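PDB 4YLM: pyoverdine biosynthesis protein PvcB from Pseudomonas aeruginosa, which catalyses the iron- and 2-oxoglutarate-dependent oxidation of tyrosine isonitrile in the biosynthesis of paerucumarin. Local coordinates for residues 52-66 with 242-255. Numbering follows the deposited sequence.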
loop_
_atom_site.group_PDB
_atom_site.type_symbol
_atom_site.label_atom_id
_atom_site.label_comp_id
_atom_site.label_asym_id
_atom_site.label_seq_id
_atom_site.Cartn_x
_atom_site.Cartn_y
_atom_site.Cartn_z
ATOM N N ALA A 52 -0.499 -10.553 -1.927
ATOM C CA ALA A 52 -0.344 -11.670 -2.852
ATOM C C ALA A 52 1.111 -11.829 -3.262
ATOM O O ALA A 52 1.600 -12.943 -3.447
ATOM C CB ALA A 52 -1.246 -11.496 -4.093
ATOM N N ARG A 53 1.817 -10.716 -3.401
ATOM C CA ARG A 53 3.210 -10.797 -3.807
ATOM C C ARG A 53 4.146 -11.366 -2.728
ATOM O O ARG A 53 5.167 -11.972 -3.052
ATOM C CB ARG A 53 3.698 -9.439 -4.301
ATOM C CG ARG A 53 3.202 -9.144 -5.699
ATOM C CD ARG A 53 3.371 -7.679 -6.067
ATOM N NE ARG A 53 3.048 -7.462 -7.473
ATOM C CZ ARG A 53 2.519 -6.338 -7.943
ATOM N NH1 ARG A 53 2.257 -5.333 -7.113
ATOM N NH2 ARG A 53 2.247 -6.226 -9.236
ATOM N N SER A 54 3.806 -11.170 -1.454
ATOM C CA SER A 54 4.701 -11.622 -0.375
ATOM C C SER A 54 4.247 -12.945 0.253
ATOM O O SER A 54 5.072 -13.747 0.690
ATOM C CB SER A 54 4.803 -10.553 0.712
ATOM O OG SER A 54 3.500 -10.312 1.243
ATOM N N HIS A 55 2.935 -13.169 0.292
ATOM C CA HIS A 55 2.391 -14.405 0.832
ATOM C C HIS A 55 2.103 -15.426 -0.282
ATOM O O HIS A 55 1.875 -16.597 0.007
ATOM C CB HIS A 55 1.100 -14.139 1.603
ATOM C CG HIS A 55 1.276 -13.299 2.835
ATOM N ND1 HIS A 55 1.728 -13.815 4.031
ATOM C CD2 HIS A 55 1.017 -11.988 3.065
ATOM C CE1 HIS A 55 1.751 -12.857 4.940
ATOM N NE2 HIS A 55 1.335 -11.735 4.377
ATOM N N HIS A 56 2.067 -14.955 -1.533
ATOM C CA HIS A 56 1.918 -15.800 -2.741
ATOM C C HIS A 56 0.545 -16.407 -3.002
ATOM O O HIS A 56 0.186 -16.661 -4.153
ATOM C CB HIS A 56 3.020 -16.880 -2.812
ATOM C CG HIS A 56 4.396 -16.326 -2.616
ATOM N ND1 HIS A 56 4.890 -15.289 -3.377
ATOM C CD2 HIS A 56 5.372 -16.642 -1.727
ATOM C CE1 HIS A 56 6.115 -14.993 -2.974
ATOM N NE2 HIS A 56 6.431 -15.798 -1.973
ATOM N N LEU A 57 -0.223 -16.652 -1.952
ATOM C CA LEU A 57 -1.553 -17.228 -2.110
ATOM C C LEU A 57 -2.493 -16.636 -1.070
ATOM O O LEU A 57 -2.279 -16.804 0.130
ATOM C CB LEU A 57 -1.505 -18.766 -1.955
ATOM C CG LEU A 57 -2.809 -19.526 -2.240
ATOM C CD1 LEU A 57 -3.293 -19.285 -3.675
ATOM C CD2 LEU A 57 -2.663 -21.040 -1.984
ATOM N N LEU A 58 -3.525 -15.925 -1.516
ATOM C CA LEU A 58 -4.503 -15.376 -0.586
ATOM C C LEU A 58 -5.815 -16.142 -0.700
ATOM O O LEU A 58 -6.277 -16.438 -1.806
ATOM C CB LEU A 58 -4.779 -13.894 -0.879
ATOM C CG LEU A 58 -3.581 -12.967 -1.080
ATOM C CD1 LEU A 58 -4.076 -11.519 -1.269
ATOM C CD2 LEU A 58 -2.628 -13.051 0.110
ATOM N N LEU A 59 -6.416 -16.445 0.444
ATOM C CA LEU A 59 -7.739 -17.038 0.470
ATOM C C LEU A 59 -8.643 -16.056 1.187
ATOM O O LEU A 59 -8.468 -15.817 2.372
ATOM C CB LEU A 59 -7.715 -18.387 1.206
ATOM C CG LEU A 59 -9.070 -18.978 1.618
ATOM C CD1 LEU A 59 -9.982 -19.133 0.400
ATOM C CD2 LEU A 59 -8.898 -20.331 2.369
ATOM N N LEU A 60 -9.555 -15.424 0.454
ATOM C CA LEU A 60 -10.574 -14.585 1.080
ATOM C C LEU A 60 -11.819 -15.443 1.241
ATOM O O LEU A 60 -12.422 -15.874 0.249
ATOM C CB LEU A 60 -10.897 -13.358 0.227
ATOM C CG LEU A 60 -9.805 -12.283 0.153
ATOM C CD1 LEU A 60 -8.659 -12.728 -0.716
ATOM C CD2 LEU A 60 -10.410 -10.983 -0.390
ATOM N N ARG A 61 -12.206 -15.687 2.489
ATOM C CA ARG A 61 -13.264 -16.654 2.775
ATOM C C ARG A 61 -14.326 -16.060 3.669
ATOM O O ARG A 61 -14.023 -15.451 4.697
ATOM C CB ARG A 61 -12.666 -17.927 3.411
ATOM C CG ARG A 61 -13.704 -18.950 3.896
ATOM C CD ARG A 61 -13.064 -20.333 4.106
ATOM N NE ARG A 61 -12.832 -21.031 2.846
ATOM C CZ ARG A 61 -12.345 -22.267 2.745
ATOM N NH1 ARG A 61 -12.006 -22.947 3.838
ATOM N NH2 ARG A 61 -12.185 -22.818 1.549
ATOM N N GLY A 62 -15.580 -16.227 3.273
ATOM C CA GLY A 62 -16.692 -15.765 4.077
ATOM C C GLY A 62 -17.151 -14.368 3.682
ATOM O O GLY A 62 -17.986 -13.768 4.362
ATOM N N PHE A 63 -16.606 -13.835 2.591
ATOM C CA PHE A 63 -17.043 -12.512 2.108
ATOM C C PHE A 63 -18.247 -12.701 1.188
ATOM O O PHE A 63 -18.396 -13.752 0.573
ATOM C CB PHE A 63 -15.930 -11.810 1.308
ATOM C CG PHE A 63 -14.755 -11.368 2.144
ATOM C CD1 PHE A 63 -14.651 -10.052 2.575
ATOM C CD2 PHE A 63 -13.750 -12.261 2.478
ATOM C CE1 PHE A 63 -13.569 -9.635 3.346
ATOM C CE2 PHE A 63 -12.665 -11.861 3.252
ATOM C CZ PHE A 63 -12.570 -10.545 3.690
ATOM N N ALA A 64 -19.099 -11.690 1.078
ATOM C CA ALA A 64 -20.082 -11.686 -0.000
ATOM C C ALA A 64 -19.235 -11.455 -1.238
ATOM O O ALA A 64 -18.274 -10.676 -1.206
ATOM C CB ALA A 64 -21.083 -10.534 0.176
ATOM N N ALA A 65 -19.567 -12.119 -2.329
ATOM C CA ALA A 65 -18.785 -11.949 -3.546
ATOM C C ALA A 65 -19.676 -11.620 -4.763
ATOM O O ALA A 65 -20.746 -11.033 -4.625
ATOM C CB ALA A 65 -17.883 -13.186 -3.798
ATOM N N PHE A 66 -19.225 -12.002 -5.947
ATOM C CA PHE A 66 -19.780 -11.452 -7.172
ATOM C C PHE A 66 -21.034 -12.177 -7.660
ATOM O O PHE A 66 -21.077 -13.404 -7.718
ATOM C CB PHE A 66 -18.684 -11.402 -8.238
ATOM C CG PHE A 66 -17.435 -10.719 -7.757
ATOM C CD1 PHE A 66 -17.312 -9.338 -7.830
ATOM C CD2 PHE A 66 -16.407 -11.451 -7.180
ATOM C CE1 PHE A 66 -16.166 -8.698 -7.364
ATOM C CE2 PHE A 66 -15.262 -10.825 -6.709
ATOM C CZ PHE A 66 -15.139 -9.439 -6.803
ATOM N N TYR A 242 0.227 -26.806 -0.770
ATOM C CA TYR A 242 -1.095 -26.591 -0.190
ATOM C C TYR A 242 -2.181 -27.080 -1.148
ATOM O O TYR A 242 -2.180 -26.742 -2.335
ATOM C CB TYR A 242 -1.300 -25.093 0.119
ATOM C CG TYR A 242 -2.723 -24.724 0.475
ATOM C CD1 TYR A 242 -3.223 -24.966 1.745
ATOM C CD2 TYR A 242 -3.565 -24.121 -0.458
ATOM C CE1 TYR A 242 -4.528 -24.635 2.081
ATOM C CE2 TYR A 242 -4.881 -23.777 -0.129
ATOM C CZ TYR A 242 -5.351 -24.038 1.138
ATOM O OH TYR A 242 -6.643 -23.715 1.483
ATOM N N ALA A 243 -3.118 -27.868 -0.631
ATOM C CA ALA A 243 -4.231 -28.352 -1.433
ATOM C C ALA A 243 -5.504 -27.665 -0.961
ATOM O O ALA A 243 -5.872 -27.765 0.214
ATOM C CB ALA A 243 -4.348 -29.886 -1.321
ATOM N N HIS A 244 -6.165 -26.948 -1.869
ATOM C CA HIS A 244 -7.343 -26.158 -1.507
ATOM C C HIS A 244 -8.676 -26.857 -1.722
ATOM O O HIS A 244 -9.001 -27.270 -2.837
ATOM C CB HIS A 244 -7.381 -24.827 -2.272
ATOM C CG HIS A 244 -8.451 -23.900 -1.785
ATOM N ND1 HIS A 244 -8.482 -23.425 -0.491
ATOM C CD2 HIS A 244 -9.544 -23.391 -2.401
ATOM C CE1 HIS A 244 -9.545 -22.655 -0.334
ATOM N NE2 HIS A 244 -10.201 -22.614 -1.479
ATOM N N ARG A 245 -9.461 -26.934 -0.651
ATOM C CA ARG A 245 -10.835 -27.413 -0.709
ATOM C C ARG A 245 -11.764 -26.214 -0.896
ATOM O O ARG A 245 -11.953 -25.426 0.026
ATOM C CB ARG A 245 -11.168 -28.128 0.607
ATOM C CG ARG A 245 -12.602 -28.631 0.738
ATOM C CD ARG A 245 -12.781 -29.985 0.065
ATOM N NE ARG A 245 -11.888 -30.997 0.629
ATOM C CZ ARG A 245 -11.552 -32.129 0.013
ATOM N NH1 ARG A 245 -12.031 -32.397 -1.198
ATOM N NH2 ARG A 245 -10.728 -32.988 0.602
ATOM N N TRP A 246 -12.347 -26.074 -2.081
ATOM C CA TRP A 246 -13.174 -24.907 -2.390
ATOM C C TRP A 246 -14.455 -24.798 -1.565
ATOM O O TRP A 246 -15.133 -25.798 -1.316
ATOM C CB TRP A 246 -13.540 -24.907 -3.875
ATOM C CG TRP A 246 -12.358 -24.733 -4.765
ATOM C CD1 TRP A 246 -11.691 -25.709 -5.450
ATOM C CD2 TRP A 246 -11.686 -23.504 -5.055
ATOM N NE1 TRP A 246 -10.646 -25.158 -6.158
ATOM C CE2 TRP A 246 -10.624 -23.805 -5.928
ATOM C CE3 TRP A 246 -11.877 -22.176 -4.654
ATOM C CZ2 TRP A 246 -9.760 -22.827 -6.415
ATOM C CZ3 TRP A 246 -11.015 -21.204 -5.141
ATOM C CH2 TRP A 246 -9.969 -21.536 -6.008
ATOM N N ARG A 247 -14.794 -23.574 -1.158
ATOM C CA ARG A 247 -16.110 -23.295 -0.589
ATOM C C ARG A 247 -16.752 -22.165 -1.368
ATOM O O ARG A 247 -16.059 -21.278 -1.888
ATOM C CB ARG A 247 -16.019 -22.906 0.885
ATOM C CG ARG A 247 -15.196 -23.870 1.729
ATOM C CD ARG A 247 -16.030 -24.448 2.857
ATOM N NE ARG A 247 -15.329 -24.402 4.143
ATOM C CZ ARG A 247 -14.546 -25.375 4.610
ATOM N NH1 ARG A 247 -14.346 -26.483 3.894
ATOM N NH2 ARG A 247 -13.959 -25.237 5.796
ATOM N N SER A 248 -18.078 -22.193 -1.431
ATOM C CA SER A 248 -18.848 -21.178 -2.136
ATOM C C SER A 248 -18.420 -19.754 -1.758
ATOM O O SER A 248 -18.364 -19.392 -0.579
ATOM C CB SER A 248 -20.348 -21.381 -1.874
ATOM O OG SER A 248 -20.769 -22.657 -2.345
ATOM N N ASP A 249 -18.107 -18.966 -2.782
ATOM C CA ASP A 249 -17.736 -17.556 -2.638
ATOM C C ASP A 249 -16.315 -17.305 -2.127
ATOM O O ASP A 249 -15.959 -16.166 -1.837
ATOM C CB ASP A 249 -18.770 -16.783 -1.827
ATOM C CG ASP A 249 -20.015 -16.433 -2.653
ATOM O OD1 ASP A 249 -19.905 -16.217 -3.891
ATOM O OD2 ASP A 249 -21.105 -16.391 -2.058
ATOM N N ASP A 250 -15.507 -18.357 -2.034
ATOM C CA ASP A 250 -14.072 -18.170 -1.849
ATOM C C ASP A 250 -13.588 -17.258 -2.964
ATOM O O ASP A 250 -14.025 -17.377 -4.116
ATOM C CB ASP A 250 -13.300 -19.479 -2.010
ATOM C CG ASP A 250 -13.295 -20.335 -0.763
ATOM O OD1 ASP A 250 -13.774 -19.870 0.288
ATOM O OD2 ASP A 250 -12.798 -21.488 -0.851
ATOM N N LEU A 251 -12.665 -16.364 -2.639
ATOM C CA LEU A 251 -11.929 -15.659 -3.678
ATOM C C LEU A 251 -10.466 -15.947 -3.413
ATOM O O LEU A 251 -9.976 -15.690 -2.318
ATOM C CB LEU A 251 -12.205 -14.147 -3.631
ATOM C CG LEU A 251 -11.561 -13.361 -4.792
ATOM C CD1 LEU A 251 -12.352 -13.585 -6.084
ATOM C CD2 LEU A 251 -11.487 -11.877 -4.486
ATOM N N VAL A 252 -9.781 -16.507 -4.402
ATOM C CA VAL A 252 -8.395 -16.887 -4.248
ATOM C C VAL A 252 -7.567 -16.092 -5.243
ATOM O O VAL A 252 -7.931 -15.960 -6.415
ATOM C CB VAL A 252 -8.194 -18.416 -4.464
ATOM C CG1 VAL A 252 -6.715 -18.768 -4.645
ATOM C CG2 VAL A 252 -8.825 -19.202 -3.308
ATOM N N ILE A 253 -6.465 -15.540 -4.758
ATOM C CA ILE A 253 -5.558 -14.792 -5.607
ATOM C C ILE A 253 -4.203 -15.448 -5.473
ATOM O O ILE A 253 -3.659 -15.490 -4.381
ATOM C CB ILE A 253 -5.455 -13.327 -5.136
ATOM C CG1 ILE A 253 -6.841 -12.659 -5.173
ATOM C CG2 ILE A 253 -4.442 -12.576 -5.996
ATOM C CD1 ILE A 253 -6.885 -11.309 -4.424
ATOM N N ALA A 254 -3.665 -15.952 -6.584
ATOM C CA ALA A 254 -2.428 -16.724 -6.586
ATOM C C ALA A 254 -1.345 -16.000 -7.375
ATOM O O ALA A 254 -1.620 -15.440 -8.439
ATOM C CB ALA A 254 -2.688 -18.135 -7.200
ATOM N N ASP A 255 -0.126 -16.005 -6.836
ATOM C CA ASP A 255 1.057 -15.432 -7.477
ATOM C C ASP A 255 1.622 -16.458 -8.461
ATOM O O ASP A 255 2.422 -17.319 -8.088
ATOM C CB ASP A 255 2.098 -15.071 -6.388
ATOM C CG ASP A 255 3.399 -14.512 -6.944
ATOM O OD1 ASP A 255 3.518 -14.292 -8.171
ATOM O OD2 ASP A 255 4.329 -14.280 -6.118
HETATM O O HOH W 1 -15.019 -15.022 0.329
HETATM O O HOH W 2 -16.032 -18.593 1.237
#
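Arg61 grips the carboxylate of Asp250 side-on, NE to OD1 at 3.0 Å and NH2 to OD2 at 2.8 Å, the two planes only 17° apart. A bend at chi3 (-77°) turns the guanidinium back to this partner, and NH2 also donates to Arg245 O. Leu59 CD2 covers the centre of one guanidinium face; on the opposite face Arg247 CG packs and the Arg247 guanidinium stacks, planes 24° apart; Asp250 probably helps to offset the two like charges. OD2 of the buried Asp250 also accepts from Arg247 N and His244 NE2 (2.9 Å), both from outside the carboxylate plane, Arg247 N the more steeply. His244 ND1 shares a hydrogen bond with Tyr242 OH; the bonds at ND1 and NE2 hold the imidazole's rotation, with CE1 against the methyls of Leu59. Farther along, Leu57 sets CD1 against Val252 CG1 and CD2 against Tyr242 CD2, each at 3.6 Å. On the face opposite Leu57 and Leu59, Leu58 CD1 and Leu60 CD1 both approach Ile253 CD1, and Leu60 CB lies against Leu251 CB. At the far end, His56 ND1 donates to the anti lone pair of Asp255 OD2 at 3.0 Å; Thr258 also bonds that oxygen. Backbone bonds pair strands 57-60 and 251-255 antiparallel within the major sheet of the double-stranded beta-helix (jelly-roll) fold of TauD/TfdA-family oxygenases.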